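PDB 3FTB: histidinol-phosphate aminotransferase from Clostridium acetobutylicum, which probably works as a pyridoxal 5'-phosphate-dependent transaminase that acts on histidinol phosphate or its keto counterpart in histidine biosynthesis. Local coordinates for residues M213-M219 and A254-L259; R276-I280 and P295-V300. All coordinates share one frame. Residue numbers count along the deposited sequence, not the author numbering.

Overall arrangement
The two contacts come in series along the chain, contact 1 closing first. Contact 1 lies just beyond the seven-stranded sheet: residues 213-219 begin the loop between strands 207-212 and 225-229 and pack on helix 249-257 and the residues after it. Contact 2 belongs to the five-stranded sheet, where helix 262-285 meets strand 299-304 and the loop leading into it. Their centres lie 21 Å apart and their nearest atoms about 6 Å. Helix 262-285 ties them together: Tyr264 and Ile265 pack on Phe217, and residues 276-280 form one side of contact 2. Phe189 touches both, edge-to-face with Phe216 and against Asn298. The long helix runs from the probable cofactor loop into the smaller domain.

Contact 1. Residues M213-M219 and A254-L259; sequences MTKFFAM and AAINCL. With PO4 (phosphate ion), chain E.
This is the loop after strand 207-212 of a fold-type I (aspartate aminotransferase-like) enzyme, laid against residues 254-259, the last part of helix 249-257 and what follows. Residues 214-216 have helical backbone angles, and a type I beta turn runs from Lys215 to Ala218, with Ala218 N 3.3 Å from Lys215 O. The CA atoms of Met213 and Ala255 are 7.8 Å apart, those of Phe217 and Cys258 7.9 Å. Cys258 N hydrogen-bonds to Ala254 O at 2.7 Å.

Met213 (m, t, p) buries the most surface. Its SD lies 3.6 Å from Ala255 CA, while its CE reaches Cys258 CB (3.8 Å) and Leu259 CD2 (3.6 Å). Leu259 (m, t) leaves its backbone sideways but brings its end back to the loop, where CD2 meets Phe217 CZ at 3.6 Å. Phe217, with chi1 near -75°, sets its ring against the backbone as well, CE2 3.4 Å from Cys258 O. Met219 CE packs on Ala254 CB at 3.6 Å and lies 4.0 Å from Cys258 SG. The contact is buried and held by van der Waals packing, mostly between apolar side chains; Tyr73 covers Phe217 and Leu259, and Phe44 covers Met219 and Ala254.

On the side turned from 254-259, Thr214 and Lys215 present polar groups, consistent with the family's cofactor site, where a lysine of this loop normally holds pyridoxal phosphate. Lys215, the likely equivalent, hydrogen-bonds Tyr58 of the second subunit. A phosphate ion, probably from the crystallisation liquor, is held by Ser88, Arg223, the Ala87 amide and Thr214, whose OG1 donates to O2 at 2.7 Å.

Contact 2. Residues R276-I280 and P295-V300; sequences RKRFI and PHANFV
Val300 sits at the apolar centre; with CB toward the helix and chi1 p, it gives one methyl to each partner: CG1 meets the edge of the Phe279 ring, 3.7 Å from CE2, and CG2 lies 3.9 Å from Ile280 CD1. Ile280 (m, p) also touches Pro295, CD1 to CG at 3.9 Å. Val292 of the neighbouring strand packs on both Ile280 and Val300.

Residues 276-280 are regular helix, with Ile280 N bonded to Arg276 O at 3.2 Å. Residues 295-298 are loop, and the strand starts at Phe299. CA atoms pair Arg276 with Asn298 at 7.2 Å and Ile280 with Val300 at 7.8 Å.

Outward lies Arg276, extended as far as CD (t, t), which is 4.0 Å from Pro295 CB, and then turned by a p chi3 that brings the guanidinium over to the loop. The group has His296 CA over one face, and NH1 donates in plane to Ala297 O at 2.9 Å (159°). This is helix 262-285 packed on the 289-293/299-304 beta hairpin, the helix-on-sheet layer of the small domain in fold-type I aminotransferases.

Contact 1. Residues M213-M219 and A254-L259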
ATOM      1  N   MET A 213      -3.676   0.707 -13.618  1.00 43.09           N
ATOM      2  CA  MET A 213      -2.618   0.287 -14.529  1.00 42.75           C
ATOM      3  C   MET A 213      -2.466  -1.223 -14.438  1.00 49.29           C
ATOM      4  O   MET A 213      -1.585  -1.814 -15.063  1.00 55.66           O
ATOM      5  CB  MET A 213      -1.290   0.936 -14.139  1.00 37.94           C
ATOM      6  CG  MET A 213      -1.198   2.453 -14.353  1.00 28.30           C
ATOM      7  SD  MET A 213       0.517   3.026 -14.230  1.00 29.02           S
ATOM      8  CE  MET A 213       1.190   2.352 -15.760  1.00 19.20           C
ATOM      9  N   THR A 214      -3.343  -1.830 -13.642  1.00 48.29           N
ATOM     10  CA  THR A 214      -3.261  -3.244 -13.273  1.00 39.68           C
ATOM     11  C   THR A 214      -3.683  -4.215 -14.369  1.00 30.62           C
ATOM     12  O   THR A 214      -3.064  -5.250 -14.550  1.00 30.06           O
ATOM     13  CB  THR A 214      -4.125  -3.516 -12.040  1.00 42.06           C
ATOM     14  OG1 THR A 214      -3.886  -2.493 -11.064  1.00 41.86           O
ATOM     15  CG2 THR A 214      -3.802  -4.875 -11.457  1.00 40.79           C
ATOM     16  N   LYS A 215      -4.742  -3.883 -15.095  1.00 22.35           N
ATOM     17  CA  LYS A 215      -5.247  -4.777 -16.118  1.00 36.73           C
ATOM     18  C   LYS A 215      -4.609  -4.455 -17.463  1.00 34.66           C
ATOM     19  O   LYS A 215      -3.885  -5.280 -18.024  1.00 35.13           O
ATOM     20  CB  LYS A 215      -6.780  -4.694 -16.202  1.00 46.81           C
ATOM     21  CG  LYS A 215      -7.516  -5.212 -14.965  1.00 46.46           C
ATOM     22  CD  LYS A 215      -7.157  -6.664 -14.659  1.00 49.11           C
ATOM     23  CE  LYS A 215      -8.114  -7.297 -13.646  1.00 52.28           C
ATOM     24  NZ  LYS A 215      -7.904  -6.786 -12.264  1.00 61.82           N
ATOM     25  N   PHE A 216      -4.861  -3.246 -17.958  1.00 38.93           N
ATOM     26  CA  PHE A 216      -4.424  -2.839 -19.294  1.00 42.45           C
ATOM     27  C   PHE A 216      -2.906  -2.725 -19.490  1.00 42.59           C
ATOM     28  O   PHE A 216      -2.402  -2.922 -20.605  1.00 42.27           O
ATOM     29  CB  PHE A 216      -5.091  -1.524 -19.690  1.00 37.30           C
ATOM     30  CG  PHE A 216      -4.850  -1.128 -21.121  1.00 43.69           C
ATOM     31  CD1 PHE A 216      -5.388  -1.866 -22.162  1.00 37.80           C
ATOM     32  CD2 PHE A 216      -4.092  -0.008 -21.425  1.00 45.96           C
ATOM     33  CE1 PHE A 216      -5.169  -1.494 -23.481  1.00 37.67           C
ATOM     34  CE2 PHE A 216      -3.874   0.361 -22.731  1.00 38.98           C
ATOM     35  CZ  PHE A 216      -4.412  -0.381 -23.760  1.00 36.48           C
ATOM     36  N   PHE A 217      -2.187  -2.403 -18.417  1.00 34.46           N
ATOM     37  CA  PHE A 217      -0.736  -2.219 -18.490  1.00 31.10           C
ATOM     38  C   PHE A 217       0.023  -3.429 -17.969  1.00 25.88           C
ATOM     39  O   PHE A 217       1.251  -3.382 -17.820  1.00 25.32           O
ATOM     40  CB  PHE A 217      -0.295  -0.938 -17.753  1.00 38.47           C
ATOM     41  CG  PHE A 217      -0.614   0.329 -18.503  1.00 40.18           C
ATOM     42  CD1 PHE A 217      -1.761   1.051 -18.214  1.00 39.06           C
ATOM     43  CD2 PHE A 217       0.218   0.779 -19.515  1.00 42.27           C
ATOM     44  CE1 PHE A 217      -2.074   2.207 -18.910  1.00 36.86           C
ATOM     45  CE2 PHE A 217      -0.085   1.930 -20.221  1.00 46.93           C
ATOM     46  CZ  PHE A 217      -1.242   2.648 -19.915  1.00 45.07           C
ATOM     47  N   ALA A 218      -0.724  -4.498 -17.696  1.00 29.30           N
ATOM     48  CA  ALA A 218      -0.175  -5.825 -17.398  1.00 33.75           C
ATOM     49  C   ALA A 218       0.658  -5.912 -16.119  1.00 41.26           C
ATOM     50  O   ALA A 218       1.402  -6.892 -15.926  1.00 34.68           O
ATOM     51  CB  ALA A 218       0.632  -6.360 -18.592  1.00 33.77           C
ATOM     52  N   MET A 219       0.522  -4.914 -15.243  1.00 44.85           N
ATOM     53  CA  MET A 219       1.370  -4.827 -14.052  1.00 48.33           C
ATOM     54  C   MET A 219       0.592  -4.895 -12.721  1.00 50.22           C
ATOM     55  O   MET A 219       0.542  -3.906 -11.991  1.00 50.36           O
ATOM     56  CB  MET A 219       2.249  -3.554 -14.107  1.00 45.16           C
ATOM     57  CG  MET A 219       3.345  -3.561 -15.205  1.00 44.54           C
ATOM     58  SD  MET A 219       4.473  -2.115 -15.302  1.00 37.32           S
ATOM     59  CE  MET A 219       3.289  -0.815 -15.639  1.00 42.35           C
ATOM     60  N   ALA A 254       6.542   3.324 -12.843  1.00 34.84           N
ATOM     61  CA  ALA A 254       5.668   2.851 -13.912  1.00 29.88           C
ATOM     62  C   ALA A 254       4.694   3.929 -14.354  1.00 29.12           C
ATOM     63  O   ALA A 254       4.607   4.245 -15.534  1.00 32.04           O
ATOM     64  CB  ALA A 254       4.915   1.595 -13.491  1.00 34.60           C
ATOM     65  N   ALA A 255       3.961   4.487 -13.398  1.00 36.81           N
ATOM     66  CA  ALA A 255       3.007   5.563 -13.678  1.00 37.63           C
ATOM     67  C   ALA A 255       3.643   6.760 -14.377  1.00 35.56           C
ATOM     68  O   ALA A 255       2.970   7.518 -15.065  1.00 30.14           O
ATOM     69  CB  ALA A 255       2.334   6.021 -12.390  1.00 34.56           C
ATOM     70  N   ILE A 256       4.943   6.934 -14.191  1.00 44.67           N
ATOM     71  CA  ILE A 256       5.636   8.091 -14.746  1.00 43.14           C
ATOM     72  C   ILE A 256       6.152   7.822 -16.168  1.00 45.22           C
ATOM     73  O   ILE A 256       6.160   8.719 -17.018  1.00 46.51           O
ATOM     74  CB  ILE A 256       6.748   8.604 -13.769  1.00 35.70           C
ATOM     75  CG1 ILE A 256       6.094   9.393 -12.618  1.00 31.06           C
ATOM     76  CG2 ILE A 256       7.788   9.430 -14.516  1.00 32.49           C
ATOM     77  CD1 ILE A 256       7.019   9.856 -11.487  1.00 17.78           C
ATOM     78  N   ASN A 257       6.520   6.569 -16.432  1.00 38.10           N
ATOM     79  CA  ASN A 257       7.159   6.188 -17.689  1.00 41.70           C
ATOM     80  C   ASN A 257       6.280   5.371 -18.647  1.00 41.48           C
ATOM     81  O   ASN A 257       6.519   5.341 -19.855  1.00 43.74           O
ATOM     82  CB  ASN A 257       8.454   5.429 -17.383  1.00 45.45           C
ATOM     83  CG  ASN A 257       9.450   6.277 -16.600  1.00 46.58           C
ATOM     84  OD1 ASN A 257      10.032   7.213 -17.133  1.00 45.27           O
ATOM     85  ND2 ASN A 257       9.645   5.949 -15.331  1.00 46.31           N
ATOM     86  N   CYS A 258       5.256   4.723 -18.105  1.00 35.94           N
ATOM     87  CA  CYS A 258       4.460   3.779 -18.878  1.00 32.26           C
ATOM     88  C   CYS A 258       3.193   4.368 -19.469  1.00 22.79           C
ATOM     89  O   CYS A 258       2.689   3.856 -20.456  1.00 24.27           O
ATOM     90  CB  CYS A 258       4.154   2.522 -18.057  1.00 23.25           C
ATOM     91  SG  CYS A 258       5.669   1.642 -17.627  1.00 35.38           S
ATOM     92  N   LEU A 259       2.686   5.449 -18.889  1.00 26.33           N
ATOM     93  CA  LEU A 259       1.468   6.068 -19.418  1.00 34.61           C
ATOM     94  C   LEU A 259       1.727   6.896 -20.685  1.00 39.22           C
ATOM     95  O   LEU A 259       0.786   7.249 -21.415  1.00 32.70           O
ATOM     96  CB  LEU A 259       0.775   6.927 -18.352  1.00 35.88           C
ATOM     97  CG  LEU A 259       0.322   6.244 -17.060  1.00 28.15           C
ATOM     98  CD1 LEU A 259      -0.455   7.238 -16.224  1.00 27.48           C
ATOM     99  CD2 LEU A 259      -0.539   5.039 -17.385  1.00 29.21           C
TER
HETATM  100  P   PO4 E 362      -6.214  -3.750  -8.484  1.00 29.96           P
HETATM  101  O1  PO4 E 362      -6.119  -3.375  -7.027  1.00 38.50           O
HETATM  102  O2  PO4 E 362      -6.006  -2.537  -9.343  1.00 33.13           O
HETATM  103  O3  PO4 E 362      -5.148  -4.749  -8.852  1.00 25.56           O
HETATM  104  O4  PO4 E 362      -7.592  -4.301  -8.742  1.00 35.41           O

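Contact 2. Residues R276-I280 and P295-V300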
ATOM      1  N   ARG A 276     -10.591  -9.761 -30.227  1.00 48.56           N
ATOM      2  CA  ARG A 276     -11.897  -9.781 -29.574  1.00 49.72           C
ATOM      3  C   ARG A 276     -12.973 -10.137 -30.585  1.00 50.38           C
ATOM      4  O   ARG A 276     -13.868 -10.920 -30.293  1.00 41.93           O
ATOM      5  CB  ARG A 276     -12.234  -8.447 -28.897  1.00 47.79           C
ATOM      6  CG  ARG A 276     -13.593  -8.451 -28.182  1.00 47.62           C
ATOM      7  CD  ARG A 276     -13.885  -7.135 -27.465  1.00 35.43           C
ATOM      8  NE  ARG A 276     -13.565  -5.977 -28.297  1.00 31.99           N
ATOM      9  CZ  ARG A 276     -12.808  -4.955 -27.902  1.00 35.93           C
ATOM     10  NH1 ARG A 276     -12.315  -4.930 -26.669  1.00 40.58           N
ATOM     11  NH2 ARG A 276     -12.546  -3.953 -28.736  1.00 32.71           N
ATOM     12  N   LYS A 277     -12.871  -9.557 -31.777  1.00 53.68           N
ATOM     13  CA  LYS A 277     -13.859  -9.772 -32.830  1.00 57.32           C
ATOM     14  C   LYS A 277     -13.888 -11.224 -33.297  1.00 54.37           C
ATOM     15  O   LYS A 277     -14.960 -11.787 -33.516  1.00 56.35           O
ATOM     16  CB  LYS A 277     -13.597  -8.834 -34.017  1.00 59.26           C
ATOM     17  CG  LYS A 277     -14.726  -8.782 -35.033  1.00 55.51           C
ATOM     18  CD  LYS A 277     -14.420  -7.788 -36.143  1.00 56.41           C
ATOM     19  CE  LYS A 277     -15.438  -7.897 -37.273  1.00 55.84           C
ATOM     20  NZ  LYS A 277     -15.402  -9.233 -37.936  1.00 50.24           N
ATOM     21  N   ARG A 278     -12.710 -11.825 -33.441  1.00 47.80           N
ATOM     22  CA  ARG A 278     -12.604 -13.212 -33.878  1.00 37.43           C
ATOM     23  C   ARG A 278     -13.058 -14.162 -32.778  1.00 36.40           C
ATOM     24  O   ARG A 278     -13.895 -15.036 -32.997  1.00 30.34           O
ATOM     25  CB  ARG A 278     -11.160 -13.546 -34.270  1.00 40.29           C
ATOM     26  CG  ARG A 278     -10.999 -14.888 -34.974  1.00 40.65           C
ATOM     27  CD  ARG A 278      -9.539 -15.311 -35.045  1.00 38.71           C
ATOM     28  NE  ARG A 278      -9.023 -15.692 -33.733  1.00 38.85           N
ATOM     29  CZ  ARG A 278      -8.734 -16.940 -33.373  1.00 40.72           C
ATOM     30  NH1 ARG A 278      -8.906 -17.934 -34.231  1.00 49.58           N
ATOM     31  NH2 ARG A 278      -8.266 -17.195 -32.156  1.00 32.85           N
ATOM     32  N   PHE A 279     -12.484 -13.986 -31.594  1.00 41.96           N
ATOM     33  CA  PHE A 279     -12.809 -14.813 -30.441  1.00 39.13           C
ATOM     34  C   PHE A 279     -14.328 -15.016 -30.322  1.00 44.98           C
ATOM     35  O   PHE A 279     -14.812 -16.139 -30.142  1.00 44.38           O
ATOM     36  CB  PHE A 279     -12.231 -14.178 -29.162  1.00 30.40           C
ATOM     37  CG  PHE A 279     -12.218 -15.102 -27.978  1.00 36.87           C
ATOM     38  CD1 PHE A 279     -11.480 -16.279 -28.006  1.00 29.72           C
ATOM     39  CD2 PHE A 279     -12.952 -14.808 -26.844  1.00 32.43           C
ATOM     40  CE1 PHE A 279     -11.469 -17.125 -26.928  1.00 27.53           C
ATOM     41  CE2 PHE A 279     -12.947 -15.662 -25.762  1.00 31.92           C
ATOM     42  CZ  PHE A 279     -12.201 -16.825 -25.808  1.00 27.02           C
ATOM     43  N   ILE A 280     -15.075 -13.924 -30.449  1.00 43.01           N
ATOM     44  CA  ILE A 280     -16.522 -13.964 -30.289  1.00 45.93           C
ATOM     45  C   ILE A 280     -17.219 -14.716 -31.430  1.00 50.19           C
ATOM     46  O   ILE A 280     -18.301 -15.282 -31.237  1.00 50.31           O
ATOM     47  CB  ILE A 280     -17.113 -12.544 -30.165  1.00 46.95           C
ATOM     48  CG1 ILE A 280     -17.073 -12.052 -28.708  1.00 52.89           C
ATOM     49  CG2 ILE A 280     -18.549 -12.518 -30.673  1.00 42.39           C
ATOM     50  CD1 ILE A 280     -15.720 -12.182 -28.014  1.00 48.56           C
ATOM     51  N   PRO A 295     -18.720  -7.802 -25.650  1.00 41.24           N
ATOM     52  CA  PRO A 295     -17.739  -7.220 -24.733  1.00 37.80           C
ATOM     53  C   PRO A 295     -17.158  -5.933 -25.281  1.00 34.11           C
ATOM     54  O   PRO A 295     -17.227  -5.684 -26.484  1.00 42.21           O
ATOM     55  CB  PRO A 295     -16.619  -8.272 -24.707  1.00 40.46           C
ATOM     56  CG  PRO A 295     -16.949  -9.283 -25.791  1.00 32.24           C
ATOM     57  CD  PRO A 295     -18.082  -8.741 -26.588  1.00 35.39           C
ATOM     58  N   HIS A 296     -16.569  -5.127 -24.409  1.00 26.75           N
ATOM     59  CA  HIS A 296     -15.881  -3.930 -24.864  1.00 25.49           C
ATOM     60  C   HIS A 296     -14.509  -3.800 -24.242  1.00 23.15           C
ATOM     61  O   HIS A 296     -13.841  -2.787 -24.410  1.00 31.84           O
ATOM     62  CB  HIS A 296     -16.750  -2.691 -24.656  1.00 33.16           C
ATOM     63  CG  HIS A 296     -17.882  -2.611 -25.628  1.00 31.26           C
ATOM     64  ND1 HIS A 296     -19.069  -3.290 -25.444  1.00 29.60           N
ATOM     65  CD2 HIS A 296     -17.990  -1.975 -26.818  1.00 31.86           C
ATOM     66  CE1 HIS A 296     -19.867  -3.061 -26.472  1.00 30.03           C
ATOM     67  NE2 HIS A 296     -19.239  -2.263 -27.317  1.00 36.46           N
ATOM     68  N   ALA A 297     -14.101  -4.848 -23.527  1.00 30.80           N
ATOM     69  CA  ALA A 297     -12.760  -4.943 -22.962  1.00 30.66           C
ATOM     70  C   ALA A 297     -12.138  -6.285 -23.333  1.00 29.93           C
ATOM     71  O   ALA A 297     -12.393  -6.815 -24.415  1.00 38.41           O
ATOM     72  CB  ALA A 297     -12.802  -4.766 -21.436  1.00 36.04           C
ATOM     73  N   ASN A 298     -11.345  -6.856 -22.430  1.00 39.53           N
ATOM     74  CA  ASN A 298     -10.673  -8.131 -22.713  1.00 35.43           C
ATOM     75  C   ASN A 298     -11.295  -9.367 -22.032  1.00 28.05           C
ATOM     76  O   ASN A 298     -10.580 -10.260 -21.552  1.00 29.35           O
ATOM     77  CB  ASN A 298      -9.174  -8.029 -22.406  1.00 39.41           C
ATOM     78  CG  ASN A 298      -8.904  -7.783 -20.937  1.00 35.77           C
ATOM     79  OD1 ASN A 298      -9.678  -7.102 -20.271  1.00 27.64           O
ATOM     80  ND2 ASN A 298      -7.818  -8.357 -20.418  1.00 32.69           N
ATOM     81  N   PHE A 299     -12.627  -9.429 -22.029  1.00 30.59           N
ATOM     82  CA  PHE A 299     -13.352 -10.593 -21.533  1.00 26.15           C
ATOM     83  C   PHE A 299     -14.755 -10.660 -22.138  1.00 27.65           C
ATOM     84  O   PHE A 299     -15.274  -9.660 -22.635  1.00 29.29           O
ATOM     85  CB  PHE A 299     -13.425 -10.578 -20.007  1.00 27.29           C
ATOM     86  CG  PHE A 299     -13.947  -9.289 -19.448  1.00 31.34           C
ATOM     87  CD1 PHE A 299     -15.310  -9.058 -19.356  1.00 40.51           C
ATOM     88  CD2 PHE A 299     -13.073  -8.299 -19.021  1.00 24.92           C
ATOM     89  CE1 PHE A 299     -15.797  -7.862 -18.849  1.00 32.86           C
ATOM     90  CE2 PHE A 299     -13.549  -7.112 -18.520  1.00 29.90           C
ATOM     91  CZ  PHE A 299     -14.914  -6.891 -18.427  1.00 35.59           C
ATOM     92  N   VAL A 300     -15.360 -11.843 -22.078  1.00 33.97           N
ATOM     93  CA  VAL A 300     -16.649 -12.106 -22.714  1.00 38.66           C
ATOM     94  C   VAL A 300     -17.551 -12.975 -21.813  1.00 42.49           C
ATOM     95  O   VAL A 300     -17.097 -13.990 -21.276  1.00 41.05           O
ATOM     96  CB  VAL A 300     -16.428 -12.812 -24.077  1.00 32.52           C
ATOM     97  CG1 VAL A 300     -15.690 -14.142 -23.876  1.00 26.82           C
ATOM     98  CG2 VAL A 300     -17.742 -13.012 -24.812  1.00 29.75           C
TER